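Restriction endonuclease (Mycobacterium sp., PDB 4F0Q) cleaves DNA that carries methylated cytosine, acting as a tetrameric, modification-dependent restriction endonuclease. Local coordinates at the interface of chains A and B. Numbering follows the deposited sequence. Chains: chain A/B, Restriction endonuclease.

Contact 1: the interface of chains A and B. Residues chain A 447-448, 452; chain B 104, 111, 113.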
ATOM      1  N   HIS A 447     -10.625  15.079  14.873  1.00 26.20           N
ATOM      2  CA  HIS A 447     -10.841  13.850  15.627  1.00 24.90           C
ATOM      3  C   HIS A 447     -11.526  12.800  14.756  1.00 22.31           C
ATOM      4  O   HIS A 447     -12.284  11.964  15.248  1.00 22.48           O
ATOM      5  CB  HIS A 447     -11.674  14.129  16.880  1.00 24.45           C
ATOM      6  CG  HIS A 447     -11.544  13.079  17.939  1.00 24.45           C
ATOM      7  ND1 HIS A 447     -10.388  12.895  18.667  1.00 21.84           N
ATOM      8  CD2 HIS A 447     -12.424  12.153  18.390  1.00 24.14           C
ATOM      9  CE1 HIS A 447     -10.561  11.905  19.523  1.00 24.52           C
ATOM     10  NE2 HIS A 447     -11.788  11.436  19.375  1.00 22.89           N
ATOM     11  N   ARG A 448     -11.249  12.849  13.457  1.00 22.52           N
ATOM     12  CA  ARG A 448     -11.864  11.928  12.511  1.00 23.06           C
ATOM     13  C   ARG A 448     -11.133  10.591  12.479  1.00 24.37           C
ATOM     14  O   ARG A 448      -9.951  10.509  12.818  1.00 23.13           O
ATOM     15  CB  ARG A 448     -11.875  12.535  11.108  1.00 21.44           C
ATOM     16  CG  ARG A 448     -12.468  13.930  11.028  1.00 25.96           C
ATOM     17  CD  ARG A 448     -12.501  14.417   9.589  1.00 25.70           C
ATOM     18  NE  ARG A 448     -12.896  15.818   9.487  1.00 28.69           N
ATOM     19  CZ  ARG A 448     -12.978  16.487   8.342  1.00 24.48           C
ATOM     20  NH1 ARG A 448     -12.694  15.883   7.196  1.00 30.34           N
ATOM     21  NH2 ARG A 448     -13.345  17.762   8.340  1.00 27.21           N
ATOM     22  N   GLU A 452     -11.702   7.999   7.169  1.00 25.30           N
ATOM     23  CA  GLU A 452     -12.339   9.200   6.637  1.00 23.48           C
ATOM     24  C   GLU A 452     -11.420  10.009   5.717  1.00 26.31           C
ATOM     25  O   GLU A 452     -11.890  10.865   4.966  1.00 26.09           O
ATOM     26  CB  GLU A 452     -12.862  10.081   7.777  1.00 22.45           C
ATOM     27  CG  GLU A 452     -13.899   9.399   8.663  1.00 27.47           C
ATOM     28  CD  GLU A 452     -14.387  10.286   9.798  1.00 28.09           C
ATOM     29  OE1 GLU A 452     -14.739  11.457   9.540  1.00 24.18           O
ATOM     30  OE2 GLU A 452     -14.418   9.811  10.953  1.00 29.45           O
TER
ATOM     31  N   GLU B 104     -21.492  10.959   9.228  1.00 22.76           N
ATOM     32  CA  GLU B 104     -20.658   9.932   9.841  1.00 22.96           C
ATOM     33  C   GLU B 104     -20.694  10.033  11.364  1.00 22.35           C
ATOM     34  O   GLU B 104     -20.162  10.979  11.946  1.00 18.24           O
ATOM     35  CB  GLU B 104     -19.219  10.047   9.334  1.00 24.78           C
ATOM     36  CG  GLU B 104     -18.351   8.830   9.620  1.00 31.69           C
ATOM     37  CD  GLU B 104     -18.681   7.651   8.724  1.00 35.12           C
ATOM     38  OE1 GLU B 104     -19.473   7.821   7.773  1.00 36.43           O
ATOM     39  OE2 GLU B 104     -18.145   6.549   8.971  1.00 42.16           O
ATOM     40  N   HIS B 111     -17.316  11.962  18.181  1.00 18.79           N
ATOM     41  CA  HIS B 111     -17.119  12.721  16.951  1.00 21.22           C
ATOM     42  C   HIS B 111     -18.215  12.443  15.931  1.00 18.22           C
ATOM     43  O   HIS B 111     -18.570  11.292  15.689  1.00 21.21           O
ATOM     44  CB  HIS B 111     -15.751  12.417  16.338  1.00 21.89           C
ATOM     45  CG  HIS B 111     -15.553  13.022  14.983  1.00 17.47           C
ATOM     46  ND1 HIS B 111     -15.452  14.382  14.783  1.00 17.01           N
ATOM     47  CD2 HIS B 111     -15.452  12.453  13.759  1.00 22.39           C
ATOM     48  CE1 HIS B 111     -15.291  14.624  13.494  1.00 21.41           C
ATOM     49  NE2 HIS B 111     -15.287  13.470  12.851  1.00 23.77           N
ATOM     50  N   ARG B 113     -19.470  13.670  11.904  1.00 18.30           N
ATOM     51  CA  ARG B 113     -19.289  14.440  10.684  1.00 19.46           C
ATOM     52  C   ARG B 113     -20.644  14.723  10.057  1.00 17.94           C
ATOM     53  O   ARG B 113     -21.262  13.826   9.487  1.00 20.88           O
ATOM     54  CB  ARG B 113     -18.442  13.665   9.688  1.00 19.20           C
ATOM     55  CG  ARG B 113     -18.112  14.455   8.441  1.00 22.33           C
ATOM     56  CD  ARG B 113     -16.899  15.353   8.654  1.00 22.87           C
ATOM     57  NE  ARG B 113     -16.347  15.811   7.381  1.00 29.68           N
ATOM     58  CZ  ARG B 113     -16.300  17.077   6.984  1.00 28.45           C
ATOM     59  NH1 ARG B 113     -16.765  18.035   7.768  1.00 28.75           N
ATOM     60  NH2 ARG B 113     -15.779  17.378   5.802  1.00 25.18           N
TER

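Contact 2: the interface of chains A and B. Residues chain A 398, 402, 404; chain B 332, 375-376.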
ATOM      1  N   GLU A 398      12.901  -6.929  12.513  1.00 20.80           N
ATOM      2  CA  GLU A 398      11.514  -7.361  12.647  1.00 21.46           C
ATOM      3  C   GLU A 398      10.623  -6.768  11.557  1.00 20.24           C
ATOM      4  O   GLU A 398       9.605  -7.355  11.193  1.00 20.71           O
ATOM      5  CB  GLU A 398      10.976  -7.021  14.038  1.00 20.94           C
ATOM      6  CG  GLU A 398      11.686  -7.767  15.159  1.00 21.68           C
ATOM      7  CD  GLU A 398      11.241  -7.321  16.535  1.00 29.51           C
ATOM      8  OE1 GLU A 398      11.911  -7.682  17.524  1.00 29.84           O
ATOM      9  OE2 GLU A 398      10.215  -6.615  16.630  1.00 33.80           O
ATOM     10  N   ASP A 402       9.042  -9.763   9.142  1.00 29.59           N
ATOM     11  CA  ASP A 402       7.589  -9.871   9.177  1.00 25.90           C
ATOM     12  C   ASP A 402       6.915  -8.980   8.136  1.00 25.49           C
ATOM     13  O   ASP A 402       5.692  -8.843   8.127  1.00 28.47           O
ATOM     14  CB  ASP A 402       7.063  -9.553  10.577  1.00 27.41           C
ATOM     15  CG  ASP A 402       7.602 -10.502  11.631  1.00 37.63           C
ATOM     16  OD1 ASP A 402       6.971 -11.555  11.863  1.00 44.91           O
ATOM     17  OD2 ASP A 402       8.659 -10.198  12.226  1.00 33.01           O
ATOM     18  N   TYR A 404       6.833  -5.545   7.466  1.00 21.75           N
ATOM     19  CA  TYR A 404       6.056  -4.406   7.942  1.00 20.61           C
ATOM     20  C   TYR A 404       6.050  -3.277   6.917  1.00 17.39           C
ATOM     21  O   TYR A 404       7.102  -2.738   6.577  1.00 19.48           O
ATOM     22  CB  TYR A 404       6.604  -3.893   9.276  1.00 21.62           C
ATOM     23  CG  TYR A 404       6.387  -4.831  10.441  1.00 20.14           C
ATOM     24  CD1 TYR A 404       5.442  -5.847  10.375  1.00 21.36           C
ATOM     25  CD2 TYR A 404       7.124  -4.697  11.611  1.00 19.68           C
ATOM     26  CE1 TYR A 404       5.240  -6.703  11.440  1.00 20.59           C
ATOM     27  CE2 TYR A 404       6.930  -5.550  12.679  1.00 18.34           C
ATOM     28  CZ  TYR A 404       5.988  -6.550  12.588  1.00 22.78           C
ATOM     29  OH  TYR A 404       5.792  -7.400  13.652  1.00 26.99           O
TER
ATOM     30  N   GLY B 332       9.918 -11.007  19.612  1.00 39.09           N
ATOM     31  CA  GLY B 332       8.563 -10.570  19.900  1.00 39.98           C
ATOM     32  C   GLY B 332       7.608 -11.724  20.142  1.00 44.41           C
ATOM     33  O   GLY B 332       6.576 -11.565  20.796  1.00 40.62           O
ATOM     34  N   ALA B 375       1.334  -6.940  16.171  1.00 27.08           N
ATOM     35  CA  ALA B 375       1.831  -6.639  14.829  1.00 25.70           C
ATOM     36  C   ALA B 375       2.164  -7.890  14.017  1.00 30.86           C
ATOM     37  O   ALA B 375       2.168  -7.857  12.786  1.00 26.03           O
ATOM     38  CB  ALA B 375       3.044  -5.723  14.910  1.00 22.75           C
ATOM     39  N   ARG B 376       2.441  -8.989  14.711  1.00 33.77           N
ATOM     40  CA  ARG B 376       2.813 -10.238  14.059  1.00 27.05           C
ATOM     41  C   ARG B 376       1.588 -10.953  13.507  1.00 29.52           C
ATOM     42  O   ARG B 376       1.688 -11.744  12.568  1.00 40.79           O
ATOM     43  CB  ARG B 376       3.515 -11.161  15.053  1.00 27.71           C
ATOM     44  CG  ARG B 376       4.395 -10.451  16.060  1.00 25.05           C
ATOM     45  CD  ARG B 376       5.731 -10.062  15.463  1.00 40.39           C
ATOM     46  NE  ARG B 376       6.602  -9.454  16.463  1.00 38.65           N
ATOM     47  CZ  ARG B 376       7.882  -9.163  16.262  1.00 36.71           C
ATOM     48  NH1 ARG B 376       8.450  -9.424  15.092  1.00 34.91           N
ATOM     49  NH2 ARG B 376       8.593  -8.612  17.234  1.00 38.87           N
TER

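Contact 1: the interface of chains A and B
The acid tip of A:Glu452 points at the NE2 end of B:His111. The carboxylate of A:Glu452 lies at the edge of the imidazole, in its plane, with OE1 3.9 Å from ring nitrogen NE2 of B:His111. That is too long for a hydrogen bond. A:Glu452 stands on the 3-10 helix 450-455 and holds an extended chain beyond CG (chi2 179°), which carries the acid out to the ring. B:His111 opens strand 111-115 of the N-terminal region. One face of its imidazole is capped by the backbone carbonyl O of A:His447, 3.4 Å from CG of B:His111 and nearer the ring edge than its middle. The aliphatic stem of A:Arg448 passes that same side at the NE2 rim, with CG 3.4 Å from NE2 of B:His111. Further out, A:Arg448 stacks its guanidinium on that of B:Arg113, the two planes 22° apart. NH2 of A:Arg448 sits over the centre of the B:Arg113 group, 3.3 Å from CZ. B:Arg113 bends at chi2 (84°) to bring its guanidinium there. Both guanidiniums are probably charged, so the stack would carry some repulsion. The acid of A:Glu452 may ease it, its OE1 5.1 Å from NE of B:Arg113. The patch works by van der Waals contact and stacking. It docks the C-terminal tail of one subunit onto a strand of the next, and so probably helps build the tetramer.

Contact 2: the interface of chains A and B
B:Arg376 reaches across to A:Glu398 and A:Asp402, joining the restriction endonuclease family regions of two subunits in the tetramer. Its guanidinium forms salt bridges with both acids. NH2 of B:Arg376 donates a hydrogen bond to carboxylate oxygen OE2 of A:Glu398 at 2.6 Å. The bond is bent, 124° at the hydrogen, and it meets OE2 from above the carboxylate plane. OE2 also lies well out of the guanidinium plane, so charge pairing probably counts for more. The other terminal nitrogen, NH1, pairs with OD2 of A:Asp402 at 3.0 Å; as a hydrogen bond this one is weak. The carboxylate of A:Asp402 is turned 70° from the guanidinium plane. Two acids at its two terminal nitrogens probably limit the rotation of the guanidinium. The chain of B:Arg376 bends at chi2 (-79°) and then runs out straight toward the acids.

The close packing is around A:Tyr404. Its phenol OH lies beside the arginine stem, 3.2 Å from CD of B:Arg376. The same OH is 3.5 Å from the methyl CB of B:Ala375, and ring atom CE1 is 3.5 Å from the carbonyl O of that alanine. Within chain A, the backbone carbonyl O of A:Glu398 lies over one face of the tyrosine ring, near its rim. Past the acid of A:Glu398 the contact is loose. B:Gly332 buries almost no surface there, and its backbone N stays 4.4 Å from OE1 of A:Glu398.

The C-alpha centres of contact 1 and contact 2 lie about 30 Å apart, and the two share no residue. Both use the C-terminal half of chain A: contact 1 its last loop and the 3-10 helix 450-455, contact 2 helix 393-401 and the loop after it. On chain B, contact 1 uses strands 104-106 and 111-115 in the N-terminal half, while contact 2 uses loops in the C-terminal half. One subunit thus touches both halves of its neighbour. The chains do not meet through a strict two-fold axis. Together the contacts probably help fix how the two halves of chain B are placed in the tetramer.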